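Local coordinates for protein Xaa-Pro dipeptidase (Pyrococcus horikoshii, PDB 1WY2) that probably splits Xaa-Pro dipeptides into an amino acid and proline, as a homodimeric metallopeptidase of the M24B family that binds two metal ions per subunit, at residues Lys27-Tyr33 with Gly290-His294; Ile135-Cys140 with Tyr217-Ser222. The contacts are given in a common frame with arbitrary orientation. Residues are numbered along the deposited sequence.

Interaction 1: residues Lys27-Tyr33 with Gly290-His294; sequences KNPNVYY and GLEVH. With CAC (cacodylate ion), chain C; GOL (glycerol), chain H.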
# COMPACT_ATOMS: atom_id res chain seq x y z
N LYS A 27 -8.94 -3.89 -9.40
CA LYS A 27 -8.32 -3.81 -8.07
C LYS A 27 -7.82 -5.19 -7.65
O LYS A 27 -8.55 -6.17 -7.71
CB LYS A 27 -9.32 -3.26 -7.05
CG LYS A 27 -8.65 -2.68 -5.81
CD LYS A 27 -9.67 -2.12 -4.81
CE LYS A 27 -8.97 -1.44 -3.64
NZ LYS A 27 -9.92 -0.89 -2.64
N ASN A 28 -6.56 -5.25 -7.22
CA ASN A 28 -5.92 -6.50 -6.83
C ASN A 28 -6.75 -7.47 -6.00
O ASN A 28 -6.86 -8.65 -6.34
CB ASN A 28 -4.60 -6.21 -6.10
CG ASN A 28 -3.64 -5.41 -6.95
OD1 ASN A 28 -3.47 -5.68 -8.13
ND2 ASN A 28 -3.00 -4.41 -6.34
N PRO A 29 -7.33 -7.01 -4.88
CA PRO A 29 -8.13 -7.94 -4.08
C PRO A 29 -9.31 -8.53 -4.85
O PRO A 29 -9.64 -9.71 -4.68
CB PRO A 29 -8.56 -7.10 -2.88
CG PRO A 29 -8.54 -5.69 -3.41
CD PRO A 29 -7.29 -5.67 -4.26
N ASN A 30 -9.94 -7.73 -5.70
CA ASN A 30 -11.07 -8.21 -6.48
C ASN A 30 -10.62 -9.16 -7.59
O ASN A 30 -11.32 -10.13 -7.90
CB ASN A 30 -11.86 -7.04 -7.07
CG ASN A 30 -12.56 -6.23 -6.00
OD1 ASN A 30 -12.99 -6.78 -4.99
ND2 ASN A 30 -12.68 -4.92 -6.22
N VAL A 31 -9.48 -8.88 -8.20
CA VAL A 31 -8.97 -9.75 -9.25
C VAL A 31 -8.69 -11.12 -8.64
O VAL A 31 -9.00 -12.15 -9.23
CB VAL A 31 -7.68 -9.19 -9.88
CG1 VAL A 31 -7.08 -10.22 -10.84
CG2 VAL A 31 -8.00 -7.90 -10.61
N TYR A 32 -8.11 -11.13 -7.44
CA TYR A 32 -7.81 -12.38 -6.76
C TYR A 32 -9.09 -13.09 -6.36
O TYR A 32 -9.24 -14.31 -6.54
CB TYR A 32 -6.97 -12.13 -5.51
CG TYR A 32 -6.74 -13.40 -4.71
CD1 TYR A 32 -5.88 -14.39 -5.18
CD2 TYR A 32 -7.45 -13.65 -3.54
CE1 TYR A 32 -5.73 -15.59 -4.51
CE2 TYR A 32 -7.31 -14.86 -2.85
CZ TYR A 32 -6.45 -15.82 -3.35
OH TYR A 32 -6.32 -17.03 -2.69
N TYR A 33 -10.03 -12.33 -5.80
CA TYR A 33 -11.29 -12.89 -5.35
C TYR A 33 -12.02 -13.63 -6.46
O TYR A 33 -12.54 -14.72 -6.27
CB TYR A 33 -12.20 -11.78 -4.82
CG TYR A 33 -13.47 -12.29 -4.16
CD1 TYR A 33 -13.43 -12.91 -2.92
CD2 TYR A 33 -14.71 -12.12 -4.78
CE1 TYR A 33 -14.60 -13.36 -2.30
CE2 TYR A 33 -15.88 -12.56 -4.17
CZ TYR A 33 -15.82 -13.18 -2.93
OH TYR A 33 -16.97 -13.63 -2.33
N GLY A 290 -11.22 -8.68 5.59
CA GLY A 290 -11.22 -9.78 4.63
C GLY A 290 -9.98 -9.71 3.77
O GLY A 290 -8.86 -9.74 4.29
N LEU A 291 -10.16 -9.63 2.46
CA LEU A 291 -9.02 -9.52 1.55
C LEU A 291 -8.31 -8.19 1.80
O LEU A 291 -7.15 -8.02 1.42
CB LEU A 291 -9.48 -9.62 0.10
CG LEU A 291 -9.92 -11.02 -0.34
CD1 LEU A 291 -10.54 -10.93 -1.73
CD2 LEU A 291 -8.72 -11.96 -0.34
N GLU A 292 -9.01 -7.25 2.42
CA GLU A 292 -8.45 -5.95 2.77
C GLU A 292 -8.68 -5.76 4.27
O GLU A 292 -9.65 -6.28 4.82
CB GLU A 292 -9.13 -4.83 1.98
CG GLU A 292 -8.75 -4.84 0.51
CD GLU A 292 -9.59 -3.89 -0.32
OE1 GLU A 292 -10.78 -4.17 -0.51
OE2 GLU A 292 -9.05 -2.87 -0.80
N VAL A 293 -7.79 -5.03 4.94
CA VAL A 293 -7.96 -4.83 6.37
C VAL A 293 -9.16 -3.93 6.67
O VAL A 293 -9.78 -4.06 7.73
CB VAL A 293 -6.67 -4.27 7.03
CG1 VAL A 293 -6.51 -2.81 6.71
CG2 VAL A 293 -6.71 -4.51 8.53
N HIS A 294 -9.47 -3.03 5.75
CA HIS A 294 -10.63 -2.14 5.88
C HIS A 294 -11.60 -2.41 4.74
O HIS A 294 -11.33 -2.05 3.59
CB HIS A 294 -10.22 -0.67 5.81
CG HIS A 294 -9.43 -0.19 6.98
ND1 HIS A 294 -8.10 0.17 6.89
CD2 HIS A 294 -9.78 -0.01 8.28
CE1 HIS A 294 -7.67 0.56 8.08
NE2 HIS A 294 -8.67 0.46 8.94
AS CAC C . -6.76 -0.22 12.12
O1 CAC C . -7.45 -1.08 13.34
O2 CAC C . -7.92 0.80 11.56
C1 CAC C . -5.35 0.84 12.74
C2 CAC C . -6.29 -1.31 10.67
C1 GOL H . -14.60 -0.83 1.27
O1 GOL H . -15.16 0.47 1.38
C2 GOL H . -13.91 -1.01 -0.09
O2 GOL H . -12.87 -0.05 -0.25
C3 GOL H . -13.33 -2.42 -0.18
O3 GOL H . -12.68 -2.63 -1.43
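One protruding side chain, Leu291, gives this contact between two domains its shape. It stands out from an irregular loop of the catalytic domain and fits into a shallow hollow on the first turns of the helix that starts at Asn28. Pro29, Tyr32 and Tyr33 line the hollow. Backbones come closest between Pro29 and Leu291, with CA atoms 5.9 Å apart. One methyl, Leu291 CD1, reaches deepest toward the helix, lying 3.3 Å from Pro29 O and 3.6 Å from Tyr33 CB, while Leu291 CD2 rests 3.8 Å from Tyr32 CD2. The base of the leucine packs on the proline ring, Leu291 CB to Pro29 CB 4.0 Å.

Pro29 is in turn the bump for the next residue: its CG lies 3.7 Å from Glu292 CD. The carboxylate then continues to Lys27, the N-cap residue, whose fully extended side chain brings NZ to 2.8 Å from Glu292 OE2 in a salt bridge. A glycerol, probably from the crystallisation liquor, takes up space beside this pair, its O3 2.6 Å from Glu292 OE1. Together the two segments bury a modest 266 Å².

Further on, His294 stacks edge-to-face on the metal ligand His287. Arg125, at the end of helix 118-125, touches Leu291 and forms a second salt bridge with Glu292; Tyr33 packs on the same helix, Asn30 and Val31 lie against strand 22-25, and Leu291 also meets Tyr220 of strand 220-229.

Interaction 2: residues Ile135-Cys140 with Tyr217-Ser222; sequences IIEKAC and YQHYNS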
# COMPACT_ATOMS: atom_id res chain seq x y z
N ILE A 135 -9.14 -19.17 7.13
CA ILE A 135 -7.92 -18.43 6.82
C ILE A 135 -7.81 -17.20 7.71
O ILE A 135 -6.75 -16.91 8.26
CB ILE A 135 -7.88 -17.99 5.34
CG1 ILE A 135 -8.04 -19.21 4.43
CG2 ILE A 135 -6.55 -17.30 5.05
CD1 ILE A 135 -8.00 -18.87 2.94
N ILE A 136 -8.92 -16.47 7.85
CA ILE A 136 -8.92 -15.27 8.68
C ILE A 136 -8.63 -15.64 10.14
O ILE A 136 -7.89 -14.95 10.83
CB ILE A 136 -10.27 -14.53 8.59
CG1 ILE A 136 -10.42 -13.90 7.21
CG2 ILE A 136 -10.37 -13.47 9.69
CD1 ILE A 136 -11.85 -13.50 6.86
N GLU A 137 -9.21 -16.75 10.60
CA GLU A 137 -8.98 -17.17 11.98
C GLU A 137 -7.50 -17.48 12.22
O GLU A 137 -6.96 -17.16 13.28
CB GLU A 137 -9.85 -18.39 12.31
CG GLU A 137 -9.72 -18.87 13.76
CD GLU A 137 -11.02 -19.45 14.31
OE1 GLU A 137 -11.75 -20.11 13.54
OE2 GLU A 137 -11.29 -19.25 15.51
N LYS A 138 -6.84 -18.08 11.23
CA LYS A 138 -5.42 -18.39 11.37
C LYS A 138 -4.60 -17.09 11.41
O LYS A 138 -3.62 -16.99 12.14
CB LYS A 138 -4.93 -19.28 10.22
CG LYS A 138 -3.56 -19.89 10.46
CD LYS A 138 -3.59 -20.84 11.64
CE LYS A 138 -2.26 -21.55 11.84
NZ LYS A 138 -2.37 -22.54 12.97
N ALA A 139 -5.01 -16.11 10.61
CA ALA A 139 -4.31 -14.83 10.59
C ALA A 139 -4.45 -14.18 11.97
O ALA A 139 -3.53 -13.53 12.46
CB ALA A 139 -4.90 -13.91 9.52
N CYS A 140 -5.61 -14.38 12.58
CA CYS A 140 -5.86 -13.82 13.90
C CYS A 140 -5.02 -14.55 14.95
O CYS A 140 -4.62 -13.96 15.95
CB CYS A 140 -7.35 -13.93 14.26
SG CYS A 140 -8.42 -12.80 13.32
N TYR A 217 -2.24 -13.06 5.90
CA TYR A 217 -1.92 -14.48 5.80
C TYR A 217 -2.73 -15.13 4.69
O TYR A 217 -3.96 -15.11 4.72
CB TYR A 217 -2.25 -15.16 7.14
CG TYR A 217 -2.05 -16.66 7.17
CD1 TYR A 217 -0.78 -17.21 7.26
CD2 TYR A 217 -3.15 -17.52 7.13
CE1 TYR A 217 -0.60 -18.60 7.33
CE2 TYR A 217 -2.98 -18.90 7.20
CZ TYR A 217 -1.71 -19.43 7.30
OH TYR A 217 -1.55 -20.80 7.37
N GLN A 218 -2.02 -15.70 3.72
CA GLN A 218 -2.67 -16.35 2.60
C GLN A 218 -3.81 -15.50 2.03
O GLN A 218 -4.93 -15.97 1.82
CB GLN A 218 -3.15 -17.74 3.03
CG GLN A 218 -1.99 -18.73 3.16
CD GLN A 218 -2.36 -20.05 3.82
OE1 GLN A 218 -3.42 -20.61 3.58
NE2 GLN A 218 -1.45 -20.57 4.64
N HIS A 219 -3.48 -14.23 1.80
CA HIS A 219 -4.38 -13.24 1.21
C HIS A 219 -5.42 -12.58 2.11
O HIS A 219 -6.03 -11.58 1.72
CB HIS A 219 -5.06 -13.84 -0.02
CG HIS A 219 -4.11 -14.21 -1.12
ND1 HIS A 219 -3.48 -13.26 -1.90
CD2 HIS A 219 -3.66 -15.41 -1.54
CE1 HIS A 219 -2.68 -13.87 -2.75
NE2 HIS A 219 -2.77 -15.17 -2.56
N TYR A 220 -5.63 -13.12 3.31
CA TYR A 220 -6.61 -12.54 4.22
C TYR A 220 -5.96 -11.82 5.39
O TYR A 220 -4.82 -12.09 5.74
CB TYR A 220 -7.60 -13.60 4.69
CG TYR A 220 -8.56 -13.98 3.58
CD1 TYR A 220 -8.15 -14.82 2.55
CD2 TYR A 220 -9.83 -13.43 3.51
CE1 TYR A 220 -8.98 -15.10 1.47
CE2 TYR A 220 -10.68 -13.70 2.43
CZ TYR A 220 -10.24 -14.54 1.41
OH TYR A 220 -11.05 -14.80 0.33
N ASN A 221 -6.71 -10.91 5.99
CA ASN A 221 -6.20 -10.09 7.09
C ASN A 221 -6.75 -10.37 8.48
O ASN A 221 -7.77 -11.04 8.64
CB ASN A 221 -6.44 -8.62 6.75
CG ASN A 221 -5.66 -8.17 5.53
OD1 ASN A 221 -4.50 -7.77 5.63
ND2 ASN A 221 -6.29 -8.24 4.36
N SER A 222 -6.05 -9.84 9.48
CA SER A 222 -6.44 -9.94 10.88
C SER A 222 -6.18 -8.56 11.47
O SER A 222 -5.41 -7.77 10.91
CB SER A 222 -5.62 -11.01 11.61
OG SER A 222 -4.23 -10.78 11.47
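Helix 130-153 beds against a tight hairpin through side chains held in distinct rotamers. A type I' turn from Tyr217 to Tyr220, closed by paired backbone hydrogen bonds between these two residues, sends both tyrosines toward the helix. Tyr217, with chi1 in t, passes along Ala139 (CB to CB 3.8 Å) to Lys138, whose CG is 3.5 Å from Tyr217 CE2; the t,p start of the lysine then carries its amino end away, to Glu141. Tyr220 adopts m instead, so its CD2 meets Ile136 CG1 at 3.8 Å while its hydroxyl bonds to Glu132. Ile135, in m,t, places CG2 between the tyrosines, 4.0 Å from Tyr217 CD2 and 3.9 Å from Tyr220 CB. Small residues allow close approach further along: Ser222 CB lies 3.6 Å from Ala139 CB and 3.7 Å from Cys140 SG, and its p rotamer directs OG to Ala215 N. This is helix-on-hairpin packing within the pita-bread fold of M24 peptidases, one residue before the metal ligand Asp223.

How the interactions relate
From the N terminus, the chain first supplies 27-33, on a helix of the N-terminal domain, then passes through the rest of that domain to helix 130-153 in the catalytic region. Interaction 2 closes a loop of 76 residues when the hairpin at 217-222 returns to this helix. Only after His287 does 290-294 arrive to close interaction 1, so the shorter loop is nested inside the longer one. Interaction 2 is thus internal to the catalytic fold, whereas interaction 1 joins the two domains. The two meet directly: Gly290 O lies 3.0 Å from Asn221 N, probably hydrogen-bonded, and the rings of Tyr32 and His219 stack across the domain boundary.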